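Local atomic coordinates of methionine-R-sulfoxide reductase (Neisseria meningitidis, PDB entry 3MMH), a protein that probably reduces the R form of free methionine sulfoxide back to methionine, holding this substrate in a pocket of its GAF-type domain. Residues A12-E17 / K44-W49; S115-P120 / A139-T144. All blocks are in the same frame, centred on the assembly; numbering follows the deposited sequence.

Contact 1 of 2, residues A12-E17 / K44-W49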
loop_
_atom_site.group_PDB
_atom_site.type_symbol
_atom_site.label_atom_id
_atom_site.label_comp_id
_atom_site.label_asym_id
_atom_site.label_seq_id
_atom_site.Cartn_x
_atom_site.Cartn_y
_atom_site.Cartn_z
ATOM N N ALA A 12 10.056 5.399 21.601
ATOM C CA ALA A 12 8.875 5.273 22.460
ATOM C C ALA A 12 8.048 6.569 22.421
ATOM O O ALA A 12 6.807 6.503 22.301
ATOM C CB ALA A 12 9.289 4.885 23.882
ATOM N N ALA A 13 8.698 7.716 22.516
ATOM C CA ALA A 13 7.987 8.967 22.474
ATOM C C ALA A 13 7.253 9.109 21.140
ATOM O O ALA A 13 6.165 9.671 21.083
ATOM C CB ALA A 13 8.951 10.143 22.735
ATOM N N LEU A 14 7.879 8.661 20.030
ATOM C CA LEU A 14 7.237 8.788 18.734
ATOM C C LEU A 14 5.992 7.913 18.641
ATOM O O LEU A 14 4.974 8.336 18.119
ATOM C CB LEU A 14 8.241 8.514 17.603
ATOM C CG LEU A 14 7.708 8.774 16.184
ATOM C CD1 LEU A 14 7.295 10.176 15.965
ATOM C CD2 LEU A 14 8.765 8.346 15.158
ATOM N N TYR A 15 6.042 6.691 19.161
ATOM C CA TYR A 15 4.821 5.890 19.207
ATOM C C TYR A 15 3.755 6.616 19.959
ATOM O O TYR A 15 2.584 6.600 19.582
ATOM C CB TYR A 15 5.080 4.525 19.865
ATOM C CG TYR A 15 5.662 3.466 18.953
ATOM C CD1 TYR A 15 4.857 2.932 17.949
ATOM C CD2 TYR A 15 6.913 2.947 19.129
ATOM C CE1 TYR A 15 5.323 1.893 17.163
ATOM C CE2 TYR A 15 7.394 1.901 18.343
ATOM C CZ TYR A 15 6.586 1.386 17.348
ATOM O OH TYR A 15 6.992 0.328 16.578
ATOM N N ARG A 16 4.045 7.193 21.132
ATOM C CA ARG A 16 3.026 7.882 21.898
ATOM C C ARG A 16 2.420 9.053 21.139
ATOM O O ARG A 16 1.250 9.372 21.301
ATOM C CB ARG A 16 3.604 8.348 23.244
ATOM C CG ARG A 16 3.963 7.211 24.156
ATOM C CD ARG A 16 4.307 7.580 25.570
ATOM N NE ARG A 16 5.542 8.316 25.683
ATOM C CZ ARG A 16 6.739 7.799 25.967
ATOM N NH1 ARG A 16 6.881 6.494 26.079
ATOM N NH2 ARG A 16 7.814 8.607 26.086
ATOM N N GLU A 17 3.238 9.710 20.329
ATOM C CA GLU A 17 2.796 10.785 19.457
ATOM C C GLU A 17 1.957 10.353 18.302
ATOM O O GLU A 17 0.956 10.980 17.979
ATOM C CB GLU A 17 4.005 11.615 18.985
ATOM C CG GLU A 17 3.750 12.818 18.199
ATOM C CD GLU A 17 4.971 13.609 17.820
ATOM O OE1 GLU A 17 6.072 13.132 17.957
ATOM O OE2 GLU A 17 4.836 14.753 17.332
ATOM N N LYS A 44 5.404 4.186 7.891
ATOM C CA LYS A 44 6.573 4.374 7.039
ATOM C C LYS A 44 7.144 5.755 7.163
ATOM O O LYS A 44 8.363 5.958 7.270
ATOM C CB LYS A 44 6.204 4.100 5.592
ATOM C CG LYS A 44 7.367 4.038 4.616
ATOM C CD LYS A 44 8.215 2.710 4.709
ATOM C CE LYS A 44 9.180 2.487 3.598
ATOM N NZ LYS A 44 10.465 3.051 3.782
ATOM N N GLU A 45 6.293 6.786 7.159
ATOM C CA GLU A 45 6.738 8.178 7.246
ATOM C C GLU A 45 7.387 8.416 8.644
ATOM O O GLU A 45 8.440 9.052 8.747
ATOM C CB GLU A 45 5.601 9.190 6.993
ATOM C CG GLU A 45 6.085 10.561 7.008
ATOM C CD GLU A 45 5.144 11.647 6.577
ATOM O OE1 GLU A 45 3.988 11.390 6.365
ATOM O OE2 GLU A 45 5.580 12.818 6.458
ATOM N N ALA A 46 6.756 7.960 9.702
ATOM C CA ALA A 46 7.184 8.242 11.053
ATOM C C ALA A 46 8.497 7.519 11.364
ATOM O O ALA A 46 9.435 8.108 11.905
ATOM C CB ALA A 46 6.108 7.841 12.056
ATOM N N PHE A 47 8.550 6.219 11.067
ATOM C CA PHE A 47 9.700 5.400 11.545
ATOM C C PHE A 47 10.716 5.078 10.440
ATOM O O PHE A 47 11.860 4.781 10.745
ATOM C CB PHE A 47 9.187 4.070 12.140
ATOM C CG PHE A 47 8.437 4.277 13.417
ATOM C CD1 PHE A 47 9.132 4.345 14.601
ATOM C CD2 PHE A 47 7.056 4.400 13.452
ATOM C CE1 PHE A 47 8.477 4.546 15.824
ATOM C CE2 PHE A 47 6.443 4.637 14.644
ATOM C CZ PHE A 47 7.136 4.700 15.806
ATOM N N GLY A 48 10.328 5.173 9.163
ATOM C CA GLY A 48 11.290 4.970 8.111
ATOM C C GLY A 48 11.775 3.567 7.970
ATOM O O GLY A 48 12.819 3.322 7.319
ATOM N N TRP A 49 11.070 2.563 8.482
ATOM C CA TRP A 49 11.462 1.195 8.354
ATOM C C TRP A 49 11.565 0.842 6.897
ATOM O O TRP A 49 10.869 1.339 6.046
ATOM C CB TRP A 49 10.440 0.273 9.045
ATOM C CG TRP A 49 10.317 0.458 10.519
ATOM C CD1 TRP A 49 11.338 0.650 11.409
ATOM C CD2 TRP A 49 9.124 0.521 11.264
ATOM N NE1 TRP A 49 10.860 0.777 12.686
ATOM C CE2 TRP A 49 9.505 0.673 12.630
ATOM C CE3 TRP A 49 7.785 0.419 10.984
ATOM C CZ2 TRP A 49 8.557 0.725 13.661
ATOM C CZ3 TRP A 49 6.868 0.470 12.023
ATOM C CH2 TRP A 49 7.237 0.628 13.362
#
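F47 pushes its ring between L14 and Y15 of the neighbouring helix, and the aromatic contacts do most of the work. Its CZ comes down over the centre of the Y15 ring, 3.6 Å from Y15 CD1, with the ring centroids 4.4 Å apart. The planes are inclined at 39°, so the pair is neither a parallel stack nor edge-to-face. F47 CG lies anti to its own carbonyl carbon (chi1 -69°), beside the backbone N, and from there the side chain crosses Y15 at about a right angle. On the other face of the F47 ring sits L14 CD2, a CH-pi contact 4.0 Å from the ring centroid.

Aliphatic packing continues on that side. L14 CG is anti to the backbone N (chi1 -173°), and its CD2 branch also lies 4.1 Å from A46 CB and 3.3 Å from the A46 carbonyl oxygen, in the last turn of helix 32-47.

The polar element is the Y15 hydroxyl. Its OH lies in the plane of the W49 indole, at the edge, 3.2 Å from W49 CH2, and it is hydrogen-bonded to D145 of helix 143-165. The indole in turn takes F47 CB over the centre of one face. Beyond G48, the first residue to leave helical geometry, with positive phi, K44 NZ donates to W49 O (2.9 Å) and ties the exit of the chain back to the last turn.

The ring of Y148 meets that of Y15, and T144 and L149 touch the same side chain, which places this aromatic cluster where helices 11-27, 32-47 and 143-165 come together, the helical layer packed against the antiparallel sheet of a GAF domain.

Contact 2 of 2, residues S115-P120 / A139-T144. With SME (methionine sulfoxide), chain C.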
loop_
_atom_site.group_PDB
_atom_site.type_symbol
_atom_site.label_atom_id
_atom_site.label_comp_id
_atom_site.label_asym_id
_atom_site.label_seq_id
_atom_site.Cartn_x
_atom_site.Cartn_y
_atom_site.Cartn_z
ATOM N N SER A 115 16.188 -7.504 10.426
ATOM C CA SER A 115 15.410 -7.705 11.630
ATOM C C SER A 115 13.946 -7.464 11.319
ATOM O O SER A 115 13.643 -6.865 10.277
ATOM C CB SER A 115 15.897 -6.824 12.782
ATOM O OG SER A 115 15.742 -5.438 12.540
ATOM N N GLU A 116 13.031 -7.958 12.122
ATOM C CA GLU A 116 11.612 -7.971 11.810
ATOM C C GLU A 116 10.773 -8.049 13.077
ATOM O O GLU A 116 11.211 -8.600 14.116
ATOM C CB GLU A 116 11.342 -9.205 10.940
ATOM C CG GLU A 116 9.943 -9.440 10.448
ATOM C CD GLU A 116 9.788 -10.485 9.422
ATOM O OE1 GLU A 116 10.685 -11.257 9.144
ATOM O OE2 GLU A 116 8.655 -10.650 8.852
ATOM N N ILE A 117 9.549 -7.599 12.976
ATOM C CA ILE A 117 8.512 -7.849 14.006
ATOM C C ILE A 117 7.189 -8.150 13.288
ATOM O O ILE A 117 6.898 -7.509 12.276
ATOM C CB ILE A 117 8.323 -6.662 14.943
ATOM C CG1 ILE A 117 7.359 -6.997 16.073
ATOM C CG2 ILE A 117 7.966 -5.388 14.222
ATOM C CD1 ILE A 117 7.342 -5.954 17.229
ATOM N N VAL A 118 6.466 -9.123 13.785
ATOM C CA VAL A 118 5.144 -9.462 13.311
ATOM C C VAL A 118 4.156 -9.421 14.452
ATOM O O VAL A 118 4.379 -10.103 15.454
ATOM C CB VAL A 118 5.112 -10.817 12.603
ATOM C CG1 VAL A 118 3.684 -11.124 12.114
ATOM C CG2 VAL A 118 6.135 -10.847 11.453
ATOM N N VAL A 119 3.061 -8.701 14.295
ATOM C CA VAL A 119 2.010 -8.602 15.295
ATOM C C VAL A 119 0.680 -9.111 14.670
ATOM O O VAL A 119 0.205 -8.534 13.698
ATOM C CB VAL A 119 1.825 -7.163 15.804
ATOM C CG1 VAL A 119 0.659 -7.075 16.804
ATOM C CG2 VAL A 119 3.091 -6.628 16.341
ATOM N N PRO A 120 0.111 -10.174 15.172
ATOM C CA PRO A 120 -1.153 -10.658 14.640
ATOM C C PRO A 120 -2.355 -9.832 15.038
ATOM O O PRO A 120 -2.379 -9.196 16.103
ATOM C CB PRO A 120 -1.252 -12.086 15.243
ATOM C CG PRO A 120 -0.596 -11.891 16.617
ATOM C CD PRO A 120 0.573 -10.940 16.326
ATOM N N ALA A 139 18.378 -5.771 15.042
ATOM C CA ALA A 139 17.735 -5.403 16.316
ATOM C C ALA A 139 17.077 -4.053 16.231
ATOM O O ALA A 139 17.046 -3.328 17.244
ATOM C CB ALA A 139 18.830 -5.364 17.512
ATOM N N GLN A 140 16.369 -3.762 15.138
ATOM C CA GLN A 140 15.638 -2.511 15.070
ATOM C C GLN A 140 14.372 -2.565 15.922
ATOM O O GLN A 140 13.840 -1.511 16.283
ATOM C CB GLN A 140 15.316 -2.181 13.611
ATOM C CG GLN A 140 14.866 -0.731 13.482
ATOM C CD GLN A 140 15.949 0.275 13.852
ATOM O OE1 GLN A 140 17.117 0.024 13.544
ATOM N NE2 GLN A 140 15.602 1.370 14.542
ATOM N N PHE A 141 13.864 -3.749 16.188
ATOM C CA PHE A 141 12.599 -3.926 16.860
ATOM C C PHE A 141 12.800 -4.594 18.220
ATOM O O PHE A 141 13.560 -5.558 18.346
ATOM C CB PHE A 141 11.595 -4.757 16.045
ATOM C CG PHE A 141 11.452 -4.227 14.643
ATOM C CD1 PHE A 141 10.667 -3.131 14.400
ATOM C CD2 PHE A 141 12.139 -4.797 13.579
ATOM C CE1 PHE A 141 10.568 -2.646 13.101
ATOM C CE2 PHE A 141 12.035 -4.286 12.314
ATOM C CZ PHE A 141 11.233 -3.209 12.060
ATOM N N ASP A 142 12.174 -4.019 19.237
ATOM C CA ASP A 142 12.335 -4.488 20.573
ATOM C C ASP A 142 11.000 -4.417 21.334
ATOM O O ASP A 142 9.922 -4.368 20.729
ATOM C CB ASP A 142 13.479 -3.708 21.255
ATOM C CG ASP A 142 13.170 -2.279 21.504
ATOM O OD1 ASP A 142 12.021 -1.854 21.355
ATOM O OD2 ASP A 142 14.088 -1.518 21.868
ATOM N N GLU A 143 11.081 -4.463 22.671
ATOM C CA GLU A 143 9.881 -4.503 23.471
ATOM C C GLU A 143 8.983 -3.256 23.297
ATOM O O GLU A 143 7.776 -3.334 23.467
ATOM C CB GLU A 143 10.191 -4.770 24.964
ATOM C CG GLU A 143 10.787 -3.634 25.719
ATOM C CD GLU A 143 12.288 -3.502 25.565
ATOM O OE1 GLU A 143 12.887 -4.239 24.757
ATOM O OE2 GLU A 143 12.849 -2.568 26.268
ATOM N N THR A 144 9.591 -2.135 22.990
ATOM C CA THR A 144 8.808 -0.917 22.737
ATOM C C THR A 144 7.931 -1.114 21.514
ATOM O O THR A 144 6.746 -0.797 21.505
ATOM C CB THR A 144 9.727 0.300 22.570
ATOM O OG1 THR A 144 10.448 0.498 23.800
ATOM C CG2 THR A 144 9.025 1.551 22.230
HETATM N N SME C . 9.898 -12.034 6.487
HETATM C CA SME C . 8.490 -12.496 6.451
HETATM C CB SME C . 7.882 -12.462 5.033
HETATM C CG SME C . 7.283 -11.115 4.598
HETATM S S SME C . 8.494 -9.972 4.070
HETATM O OE SME C . 9.732 -9.812 4.809
HETATM C CE SME C . 7.487 -8.582 3.762
HETATM C C SME C . 8.368 -13.852 7.089
HETATM O O SME C . 7.229 -14.324 7.218
HETATM O OXT SME C . 9.431 -14.451 7.507
#
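S115 and I117, two residues apart on strand 115-123, face A139 and F141 of the loop that runs into helix 143-165, with CA-CA separations of 5.7 Å for S115 and A139 and 6.3 Å for I117 and F141. S115 OG accepts from Q140 N at 3.2 Å, a nearly straight bond with an N-H...O angle of 162°. The hydroxyl is placed for it by chi1 of 64°, which sets OG between the backbone N and the carbonyl carbon. The same oxygen is also hydrogen-bonded to H137 O, so one serine grips the loop at two points. F141 lays its ring against the strand: I117 CG2 stands over one face, toward the rim, 3.5 Å from F141 CD1 and 3.9 Å from the ring centroid in a CH-pi contact. The CD2 side of the ring meets the strand backbone, with F141 CD2 3.6 Å from E116 C, and S115 O lies near the ring plane at the edge. Strand alternation sorts the two faces of the GAF sheet here: S115 and I117 point to the helical side, where I117 also meets D145 and L149, while E116 points the opposite way, into the methionine sulfoxide pocket. There E116 reaches out with its chain extended beyond CG, and OE1 takes a hydrogen bond from the substrate amino nitrogen, SME N, at 2.9 Å; a second, weak bond runs from that nitrogen to OE2. D132 and D134 also place carboxylate oxygens near OE2. Back on the loop, D142 N-caps the helix, its OD1 accepting from T144 N at 2.9 Å from above the carboxylate plane, and K11 forms a salt bridge to the same oxygen.

Starting from the N terminus, helix 11-27 runs out and helix 32-47 brings the chain back, so contact 1 closes a largely helical loop of 26 intervening residues. The chain then builds the sheet before contact 2 opens, and this second closure spans 18 residues, mostly the end of strand 115-123 and strand 126-135. The two follow in series and neither encloses the other. In space they meet: W49 NE1 packs on F141 CE1 at 3.5 Å, and A12 and Y15 touch T144. Through that meeting the paired N-terminal helices are joined to the start of helix 143-165 and to strand 115-123 of the sheet, whose other side carries E116 of the substrate pocket.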